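Local coordinates for protein Syntaxin1 (PDB 2XHE) that probably acts as a SNAP receptor (SNARE) of the syntaxin family, pairing with other SNARE proteins in membrane fusion and transport, at residues 63-74 with 86-97. Sequence-based numbering, arbitrary orientation.
Sequences AIEQVAQLHTES and LNEKLQDTMARI
Leu-90 lays CD2 over one face of the His-71 imidazole, 3.9 Å from the ring centroid and only 8° off its normal, a CH-pi contact, and the same methyl packs against CB of Leu-70 and CG1 of Val-67. CD1 reaches the same ring at CE1. Met-94, extended beyond CG, comes to meet His-71 from the opposite direction and sets its CE at the ring edge, 3.4 Å from NE2 of His-71. Towards the start of 63-74, Val-67 and Ile-97 meet tip to tip, CG2 to CD1 at 3.7 Å; Ala-63 CB rests on CG1 and CD1 of the same isoleucine. On the other side of Leu-90, Leu-70 puts CD1 against CB of Lys-89, and at the far end Leu-86 tucks its CD1 beside OG of Ser-74.

Thr-93 turns OG1 back to its own helix (chi1 60°), where it bonds to O of Leu-90 at 3.1 Å, so the hydroxyl oxygen that lies against Val-67 CG2 has a partner in its own helix. The imidazole has its polar partner outside the two segments, NE2 hydrogen-bonding to Gln-158. Helices 131-171 and 214-237 both touch the side chains of His-71 and Met-94, the latter helix through Leu-222. The two segments run antiparallel at 155°, their axes 9.7 Å apart, as neighbouring helices of the up-and-down N-terminal Habc bundle characteristic of syntaxins, here with the SNARE-region helix 214-237 packed alongside, consistent with a closed conformation.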
loop_
_atom_site.group_PDB
_atom_site.type_symbol
_atom_site.label_atom_id
_atom_site.label_comp_id
_atom_site.label_asym_id
_atom_site.label_seq_id
_atom_site.Cartn_x
_atom_site.Cartn_y
_atom_site.Cartn_z
ATOM N N ALA B 63 3.489 14.864 -28.525
ATOM C CA ALA B 63 4.399 14.652 -29.644
ATOM C C ALA B 63 4.685 13.168 -29.911
ATOM O O ALA B 63 4.696 12.726 -31.059
ATOM C CB ALA B 63 5.705 15.415 -29.408
ATOM N N ILE B 64 4.930 12.411 -28.849
ATOM C CA ILE B 64 5.201 10.985 -28.970
ATOM C C ILE B 64 4.064 10.253 -29.683
ATOM O O ILE B 64 4.300 9.457 -30.593
ATOM C CB ILE B 64 5.467 10.336 -27.576
ATOM C CG1 ILE B 64 6.905 10.602 -27.123
ATOM C CG2 ILE B 64 5.205 8.841 -27.604
ATOM C CD1 ILE B 64 7.071 10.583 -25.623
ATOM N N GLU B 65 2.830 10.529 -29.277
ATOM C CA GLU B 65 1.676 9.817 -29.824
ATOM C C GLU B 65 1.329 10.282 -31.238
ATOM O O GLU B 65 0.401 9.769 -31.860
ATOM C CB GLU B 65 0.463 9.934 -28.893
ATOM C CG GLU B 65 0.737 9.510 -27.440
ATOM C CD GLU B 65 1.231 8.070 -27.301
ATOM O OE1 GLU B 65 0.908 7.233 -28.174
ATOM O OE2 GLU B 65 1.938 7.774 -26.308
ATOM N N GLN B 66 2.087 11.250 -31.743
ATOM C CA GLN B 66 1.937 11.701 -33.119
ATOM C C GLN B 66 3.027 11.090 -33.991
ATOM O O GLN B 66 2.806 10.788 -35.163
ATOM C CB GLN B 66 1.980 13.228 -33.194
ATOM C CG GLN B 66 0.762 13.919 -32.582
ATOM C CD GLN B 66 1.053 15.347 -32.165
ATOM O OE1 GLN B 66 2.032 15.950 -32.618
ATOM N NE2 GLN B 66 0.211 15.894 -31.287
ATOM N N VAL B 67 4.210 10.917 -33.415
ATOM C CA VAL B 67 5.264 10.167 -34.084
ATOM C C VAL B 67 4.781 8.729 -34.269
ATOM O O VAL B 67 5.181 8.044 -35.201
ATOM C CB VAL B 67 6.589 10.192 -33.290
ATOM C CG1 VAL B 67 7.669 9.441 -34.035
ATOM C CG2 VAL B 67 7.029 11.625 -33.036
ATOM N N ALA B 68 3.903 8.280 -33.380
ATOM C CA ALA B 68 3.337 6.939 -33.491
ATOM C C ALA B 68 2.630 6.756 -34.836
ATOM O O ALA B 68 2.970 5.855 -35.604
ATOM C CB ALA B 68 2.387 6.656 -32.334
ATOM N N GLN B 69 1.657 7.618 -35.122
ATOM C CA GLN B 69 0.930 7.561 -36.392
ATOM C C GLN B 69 1.836 7.778 -37.601
ATOM O O GLN B 69 1.840 6.976 -38.535
ATOM C CB GLN B 69 -0.204 8.583 -36.415
ATOM C CG GLN B 69 -1.223 8.381 -35.322
ATOM C CD GLN B 69 -2.337 9.399 -35.387
ATOM O OE1 GLN B 69 -2.373 10.241 -36.286
ATOM N NE2 GLN B 69 -3.259 9.329 -34.429
ATOM N N LEU B 70 2.599 8.866 -37.581
ATOM C CA LEU B 70 3.482 9.195 -38.697
ATOM C C LEU B 70 4.349 8.015 -39.140
ATOM O O LEU B 70 4.763 7.943 -40.298
ATOM C CB LEU B 70 4.359 10.402 -38.355
ATOM C CG LEU B 70 3.656 11.745 -38.153
ATOM C CD1 LEU B 70 4.682 12.858 -38.001
ATOM C CD2 LEU B 70 2.715 12.036 -39.317
ATOM N N HIS B 71 4.621 7.094 -38.219
ATOM C CA HIS B 71 5.426 5.914 -38.523
ATOM C C HIS B 71 4.622 4.815 -39.213
ATOM O O HIS B 71 5.008 4.334 -40.283
ATOM C CB HIS B 71 6.063 5.353 -37.253
ATOM C CG HIS B 71 7.397 5.948 -36.933
ATOM N ND1 HIS B 71 8.441 5.961 -37.835
ATOM C CD2 HIS B 71 7.866 6.536 -35.809
ATOM C CE1 HIS B 71 9.490 6.539 -37.282
ATOM N NE2 HIS B 71 9.168 6.900 -36.052
ATOM N N THR B 72 3.515 4.414 -38.588
ATOM C CA THR B 72 2.668 3.350 -39.123
ATOM C C THR B 72 1.924 3.823 -40.365
ATOM O O THR B 72 1.289 3.031 -41.064
ATOM C CB THR B 72 1.640 2.843 -38.082
ATOM O OG1 THR B 72 0.769 3.916 -37.696
ATOM C CG2 THR B 72 2.347 2.267 -36.845
ATOM N N GLU B 73 2.013 5.123 -40.628
ATOM C CA GLU B 73 1.380 5.727 -41.791
ATOM C C GLU B 73 2.321 5.679 -42.998
ATOM O O GLU B 73 1.873 5.680 -44.146
ATOM C CB GLU B 73 0.962 7.166 -41.474
ATOM C CG GLU B 73 0.002 7.794 -42.476
ATOM C CD GLU B 73 -0.435 9.195 -42.070
ATOM O OE1 GLU B 73 -0.612 9.439 -40.855
ATOM O OE2 GLU B 73 -0.604 10.050 -42.970
ATOM N N SER B 74 3.626 5.629 -42.736
ATOM C CA SER B 74 4.608 5.488 -43.808
ATOM C C SER B 74 4.672 4.049 -44.315
ATOM O O SER B 74 5.557 3.695 -45.090
ATOM C CB SER B 74 5.995 5.967 -43.367
ATOM O OG SER B 74 6.079 7.380 -43.373
ATOM N N LEU B 86 5.737 12.753 -45.178
ATOM C CA LEU B 86 5.701 12.273 -43.801
ATOM C C LEU B 86 7.065 12.389 -43.124
ATOM O O LEU B 86 7.173 12.970 -42.045
ATOM C CB LEU B 86 5.195 10.828 -43.739
ATOM C CG LEU B 86 3.736 10.605 -44.144
ATOM C CD1 LEU B 86 3.339 9.151 -43.921
ATOM C CD2 LEU B 86 2.802 11.550 -43.390
ATOM N N ASN B 87 8.102 11.841 -43.754
ATOM C CA ASN B 87 9.455 11.939 -43.213
ATOM C C ASN B 87 9.850 13.388 -42.906
ATOM O O ASN B 87 10.851 13.637 -42.239
ATOM C CB ASN B 87 10.469 11.301 -44.164
ATOM C CG ASN B 87 11.668 10.707 -43.432
ATOM O OD1 ASN B 87 11.617 10.453 -42.226
ATOM N ND2 ASN B 87 12.750 10.471 -44.166
ATOM N N GLU B 88 9.053 14.336 -43.393
ATOM C CA GLU B 88 9.290 15.759 -43.160
ATOM C C GLU B 88 8.753 16.166 -41.789
ATOM O O GLU B 88 9.348 16.995 -41.094
ATOM C CB GLU B 88 8.616 16.594 -44.255
ATOM C CG GLU B 88 9.106 18.035 -44.367
ATOM C CD GLU B 88 10.356 18.162 -45.222
ATOM O OE1 GLU B 88 10.999 17.125 -45.498
ATOM O OE2 GLU B 88 10.695 19.297 -45.622
ATOM N N LYS B 89 7.613 15.585 -41.418
ATOM C CA LYS B 89 7.026 15.786 -40.096
ATOM C C LYS B 89 7.809 15.001 -39.042
ATOM O O LYS B 89 8.181 15.542 -38.001
ATOM C CB LYS B 89 5.555 15.346 -40.074
ATOM C CG LYS B 89 4.609 16.130 -40.979
ATOM C CD LYS B 89 3.151 15.686 -40.791
ATOM C CE LYS B 89 2.189 16.534 -41.628
ATOM N NZ LYS B 89 0.750 16.194 -41.412
ATOM N N LEU B 90 8.050 13.721 -39.323
ATOM C CA LEU B 90 8.770 12.843 -38.408
ATOM C C LEU B 90 10.032 13.486 -37.858
ATOM O O LEU B 90 10.167 13.659 -36.649
ATOM C CB LEU B 90 9.151 11.528 -39.089
ATOM C CG LEU B 90 8.124 10.404 -39.181
ATOM C CD1 LEU B 90 8.740 9.224 -39.909
ATOM C CD2 LEU B 90 7.647 9.993 -37.800
ATOM N N GLN B 91 10.967 13.826 -38.739
ATOM C CA GLN B 91 12.247 14.337 -38.275
ATOM C C GLN B 91 12.104 15.768 -37.800
ATOM O O GLN B 91 13.074 16.389 -37.369
ATOM C CB GLN B 91 13.326 14.215 -39.351
ATOM C CG GLN B 91 13.054 14.983 -40.621
ATOM C CD GLN B 91 13.916 14.492 -41.765
ATOM O OE1 GLN B 91 14.427 13.368 -41.731
ATOM N NE2 GLN B 91 14.087 15.331 -42.787
ATOM N N ASP B 92 10.881 16.282 -37.868
ATOM C CA ASP B 92 10.590 17.619 -37.375
ATOM C C ASP B 92 10.081 17.535 -35.943
ATOM O O ASP B 92 10.570 18.233 -35.055
ATOM C CB ASP B 92 9.579 18.325 -38.280
ATOM C CG ASP B 92 9.430 19.796 -37.950
ATOM O OD1 ASP B 92 9.195 20.123 -36.765
ATOM O OD2 ASP B 92 9.546 20.626 -38.879
ATOM N N THR B 93 9.101 16.666 -35.718
ATOM C CA THR B 93 8.639 16.383 -34.362
ATOM C C THR B 93 9.741 15.698 -33.554
ATOM O O THR B 93 9.951 16.032 -32.392
ATOM C CB THR B 93 7.363 15.517 -34.355
ATOM O OG1 THR B 93 7.629 14.273 -35.008
ATOM C CG2 THR B 93 6.227 16.221 -35.088
ATOM N N MET B 94 10.445 14.755 -34.182
ATOM C CA MET B 94 11.567 14.057 -33.559
ATOM C C MET B 94 12.607 15.009 -32.993
ATOM O O MET B 94 13.155 14.782 -31.916
ATOM C CB MET B 94 12.262 13.138 -34.564
ATOM C CG MET B 94 11.644 11.760 -34.711
ATOM S SD MET B 94 12.742 10.656 -35.614
ATOM C CE MET B 94 11.613 9.320 -35.986
ATOM N N ALA B 95 12.893 16.062 -33.741
ATOM C CA ALA B 95 13.887 17.045 -33.345
ATOM C C ALA B 95 13.349 17.914 -32.231
ATOM O O ALA B 95 14.108 18.414 -31.407
ATOM C CB ALA B 95 14.270 17.901 -34.529
ATOM N N ARG B 96 12.036 18.115 -32.220
ATOM C CA ARG B 96 11.427 18.890 -31.150
ATOM C C ARG B 96 11.419 18.091 -29.847
ATOM O O ARG B 96 11.836 18.584 -28.799
ATOM C CB ARG B 96 10.015 19.339 -31.518
ATOM C CG ARG B 96 9.438 20.340 -30.517
ATOM C CD ARG B 96 8.658 21.452 -31.201
ATOM N NE ARG B 96 7.899 20.940 -32.338
ATOM C CZ ARG B 96 6.823 20.162 -32.227
ATOM N NH1 ARG B 96 6.372 19.800 -31.014
ATOM N NH2 ARG B 96 6.204 19.740 -33.332
ATOM N N ILE B 97 10.946 16.852 -29.931
ATOM C CA ILE B 97 10.939 15.947 -28.796
ATOM C C ILE B 97 12.333 15.874 -28.199
ATOM O O ILE B 97 12.503 15.793 -26.987
ATOM C CB ILE B 97 10.463 14.551 -29.214
ATOM C CG1 ILE B 97 9.012 14.635 -29.692
ATOM C CG2 ILE B 97 10.630 13.543 -28.049
ATOM C CD1 ILE B 97 8.381 13.321 -30.047
#